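V-type ATP synthase alpha chain (Nanoarchaeum equitans Kin4-M, PDB 5BN3) is the nucleotide-binding A subunit of an archaeal A/V-type ATP synthase, with a P-loop nucleotide-binding domain and a helical C-terminal domain. Local coordinates at residues L478-I483 / H514-T519. Sequence-based numbering, arbitrary orientation.
Sequences LHMGRI and HKYYVT
His-479 and Tyr-516 reach across the gap between two antiparallel helices and join through a hydrogen bond of 2.8 Å between NE2 of His-479 and OH of Tyr-516. The bond is nearly straight at 165°, and either group could be its donor. With CG anti to the backbone N, Tyr-516 sends its ring across to His-479, and the two side chains meet at about a right angle. The two rings touch rim to rim, with their planes turned 46° apart and neither lying over the face of the other. Met-480 touches both tyrosines with a chain folded at both chi2 and chi3. Its SD comes to the edge of the Tyr-516 ring, 3.7 Å from CD2, a Met-aromatic contact close to the ring plane. CG of Met-480 approaches the Tyr-517 ring obliquely, 3.5 Å from CD1, and the bend at chi3 (-57°) brings CE to CB of the same tyrosine at 3.6 Å. Ile-483, one turn after His-479, adds an apolar contact from the tip of its extended branch, CD1 packing 3.5 Å from CE2 of Tyr-516. The edge of Tyr-516 thus meets the imidazole at its hydroxyl and the sulfur at CD2, while Ile-483 CD1 packs near CE2 and CD2. With the segment axes 11.3 Å apart, long side chains rather than close backbones make this contact. It ties helix 472-489 to helix 503-523 in the helical C-terminal domain, where helix 441-458 packs on Met-480 and Tyr-517, while helix 537-542 contacts Ile-483 and Tyr-516 and its His-538 lies edge-to-face with His-479.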
ATOM      1  N   LEU A 478      37.569   8.842   6.678  1.00 47.77           N
ATOM      2  CA  LEU A 478      37.205   8.963   5.273  1.00 59.66           C
ATOM      3  C   LEU A 478      38.386   8.535   4.406  1.00 59.38           C
ATOM      4  O   LEU A 478      38.210   7.982   3.321  1.00 61.70           O
ATOM      5  CB  LEU A 478      36.809  10.405   4.948  1.00 54.22           C
ATOM      6  CG  LEU A 478      35.808  11.058   5.904  1.00 73.40           C
ATOM      7  CD1 LEU A 478      35.464  12.476   5.467  1.00 66.69           C
ATOM      8  CD2 LEU A 478      34.553  10.215   6.019  1.00 63.10           C
ATOM      9  N   HIS A 479      39.590   8.794   4.903  1.00 60.80           N
ATOM     10  CA  HIS A 479      40.818   8.436   4.206  1.00 53.77           C
ATOM     11  C   HIS A 479      41.005   6.922   4.178  1.00 43.64           C
ATOM     12  O   HIS A 479      41.175   6.328   3.113  1.00 50.60           O
ATOM     13  CB  HIS A 479      42.017   9.096   4.888  1.00 55.10           C
ATOM     14  CG  HIS A 479      43.301   8.935   4.149  1.00 53.43           C
ATOM     15  ND1 HIS A 479      43.488   9.403   2.861  1.00 65.18           N
ATOM     16  CD2 HIS A 479      44.479   8.367   4.506  1.00 56.26           C
ATOM     17  CE1 HIS A 479      44.712   9.126   2.464  1.00 57.84           C
ATOM     18  NE2 HIS A 479      45.338   8.495   3.448  1.00 60.65           N
ATOM     19  N   MET A 480      40.975   6.306   5.357  1.00 48.52           N
ATOM     20  CA  MET A 480      41.146   4.861   5.481  1.00 49.75           C
ATOM     21  C   MET A 480      39.972   4.093   4.882  1.00 52.79           C
ATOM     22  O   MET A 480      40.153   3.011   4.318  1.00 44.52           O
ATOM     23  CB  MET A 480      41.317   4.462   6.947  1.00 46.67           C
ATOM     24  CG  MET A 480      42.548   5.041   7.616  1.00 57.07           C
ATOM     25  SD  MET A 480      44.068   4.645   6.735  1.00 56.20           S
ATOM     26  CE  MET A 480      43.988   2.855   6.723  1.00 49.29           C
ATOM     27  N   GLY A 481      38.772   4.651   5.016  1.00 54.13           N
ATOM     28  CA  GLY A 481      37.577   4.043   4.459  1.00 55.78           C
ATOM     29  C   GLY A 481      37.671   3.932   2.951  1.00 48.01           C
ATOM     30  O   GLY A 481      37.298   2.910   2.374  1.00 43.76           O
ATOM     31  N   ARG A 482      38.176   4.986   2.315  1.00 41.97           N
ATOM     32  CA  ARG A 482      38.381   4.989   0.870  1.00 46.77           C
ATOM     33  C   ARG A 482      39.390   3.923   0.445  1.00 53.24           C
ATOM     34  O   ARG A 482      39.213   3.259  -0.579  1.00 46.77           O
ATOM     35  CB  ARG A 482      38.838   6.375   0.395  1.00 49.84           C
ATOM     36  CG  ARG A 482      39.206   6.432  -1.086  1.00 56.56           C
ATOM     37  CD  ARG A 482      39.648   7.824  -1.524  1.00 63.15           C
ATOM     38  NE  ARG A 482      40.030   7.856  -2.936  1.00 83.83           N
ATOM     39  CZ  ARG A 482      41.285   7.810  -3.375  1.00 87.46           C
ATOM     40  NH1 ARG A 482      42.289   7.738  -2.512  1.00 83.70           N
ATOM     41  NH2 ARG A 482      41.536   7.842  -4.677  1.00 88.15           N
ATOM     42  N   ILE A 483      40.445   3.761   1.241  1.00 46.09           N
ATOM     43  CA  ILE A 483      41.483   2.772   0.963  1.00 43.23           C
ATOM     44  C   ILE A 483      40.935   1.348   1.059  1.00 40.71           C
ATOM     45  O   ILE A 483      41.228   0.500   0.214  1.00 39.68           O
ATOM     46  CB  ILE A 483      42.675   2.927   1.932  1.00 44.36           C
ATOM     47  CG1 ILE A 483      43.336   4.296   1.751  1.00 49.58           C
ATOM     48  CG2 ILE A 483      43.700   1.830   1.707  1.00 47.76           C
ATOM     49  CD1 ILE A 483      44.500   4.533   2.690  1.00 55.44           C
ATOM     50  N   HIS A 514      46.629  -2.079   7.388  1.00 42.11           N
ATOM     51  CA  HIS A 514      46.731  -1.939   8.835  1.00 60.43           C
ATOM     52  C   HIS A 514      48.021  -1.227   9.232  1.00 65.64           C
ATOM     53  O   HIS A 514      48.029  -0.403  10.148  1.00 57.72           O
ATOM     54  CB  HIS A 514      46.664  -3.307   9.511  1.00 53.36           C
ATOM     55  CG  HIS A 514      46.966  -3.274  10.976  1.00 64.61           C
ATOM     56  ND1 HIS A 514      46.191  -2.576  11.879  1.00 68.10           N
ATOM     57  CD2 HIS A 514      47.956  -3.849  11.697  1.00 66.40           C
ATOM     58  CE1 HIS A 514      46.691  -2.726  13.092  1.00 73.20           C
ATOM     59  NE2 HIS A 514      47.763  -3.493  13.011  1.00 71.07           N
ATOM     60  N   LYS A 515      49.110  -1.557   8.543  1.00 64.06           N
ATOM     61  CA  LYS A 515      50.411  -0.953   8.812  1.00 64.24           C
ATOM     62  C   LYS A 515      50.407   0.532   8.467  1.00 53.69           C
ATOM     63  O   LYS A 515      50.994   1.346   9.179  1.00 72.86           O
ATOM     64  CB  LYS A 515      51.508  -1.684   8.030  1.00 72.13           C
ATOM     65  CG  LYS A 515      52.924  -1.224   8.348  1.00 73.76           C
ATOM     66  CD  LYS A 515      53.958  -1.981   7.519  1.00 75.11           C
ATOM     67  CE  LYS A 515      54.098  -3.434   7.955  1.00 69.00           C
ATOM     68  NZ  LYS A 515      54.842  -3.580   9.237  1.00 82.21           N
ATOM     69  N   TYR A 516      49.741   0.881   7.370  1.00 50.76           N
ATOM     70  CA  TYR A 516      49.582   2.278   6.986  1.00 51.14           C
ATOM     71  C   TYR A 516      48.755   3.014   8.032  1.00 60.97           C
ATOM     72  O   TYR A 516      49.050   4.155   8.378  1.00 59.87           O
ATOM     73  CB  TYR A 516      48.908   2.378   5.615  1.00 53.32           C
ATOM     74  CG  TYR A 516      48.655   3.796   5.147  1.00 52.59           C
ATOM     75  CD1 TYR A 516      49.685   4.571   4.635  1.00 61.24           C
ATOM     76  CD2 TYR A 516      47.384   4.354   5.204  1.00 57.74           C
ATOM     77  CE1 TYR A 516      49.461   5.865   4.202  1.00 58.04           C
ATOM     78  CE2 TYR A 516      47.151   5.648   4.771  1.00 64.49           C
ATOM     79  CZ  TYR A 516      48.194   6.397   4.271  1.00 61.49           C
ATOM     80  OH  TYR A 516      47.977   7.684   3.837  1.00 58.94           O
ATOM     81  N   TYR A 517      47.726   2.338   8.535  1.00 62.15           N
ATOM     82  CA  TYR A 517      46.791   2.911   9.500  1.00 65.41           C
ATOM     83  C   TYR A 517      47.463   3.298  10.812  1.00 57.95           C
ATOM     84  O   TYR A 517      47.281   4.414  11.299  1.00 58.14           O
ATOM     85  CB  TYR A 517      45.654   1.922   9.769  1.00 52.40           C
ATOM     86  CG  TYR A 517      44.568   2.435  10.688  1.00 47.58           C
ATOM     87  CD1 TYR A 517      44.052   3.714  10.543  1.00 51.32           C
ATOM     88  CD2 TYR A 517      44.041   1.629  11.684  1.00 62.91           C
ATOM     89  CE1 TYR A 517      43.054   4.179  11.375  1.00 57.84           C
ATOM     90  CE2 TYR A 517      43.039   2.084  12.520  1.00 53.34           C
ATOM     91  CZ  TYR A 517      42.551   3.361  12.360  1.00 54.48           C
ATOM     92  OH  TYR A 517      41.557   3.827  13.185  1.00 73.32           O
ATOM     93  N   VAL A 518      48.231   2.373  11.382  1.00 55.38           N
ATOM     94  CA  VAL A 518      48.898   2.618  12.659  1.00 64.90           C
ATOM     95  C   VAL A 518      49.935   3.737  12.554  1.00 71.02           C
ATOM     96  O   VAL A 518      50.189   4.451  13.526  1.00 80.30           O
ATOM     97  CB  VAL A 518      49.553   1.334  13.231  1.00 73.39           C
ATOM     98  CG1 VAL A 518      48.515   0.248  13.440  1.00 65.37           C
ATOM     99  CG2 VAL A 518      50.650   0.832  12.314  1.00 76.00           C
ATOM    100  N   THR A 519      50.522   3.890  11.371  1.00 69.33           N
ATOM    101  CA  THR A 519      51.500   4.943  11.125  1.00 70.99           C
ATOM    102  C   THR A 519      50.836   6.317  11.050  1.00 77.52           C
ATOM    103  O   THR A 519      51.272   7.263  11.709  1.00 79.43           O
ATOM    104  CB  THR A 519      52.275   4.688   9.822  1.00 74.05           C
ATOM    105  OG1 THR A 519      52.994   3.453   9.929  1.00 75.18           O
ATOM    106  CG2 THR A 519      53.252   5.821   9.553  1.00 73.33           C
TER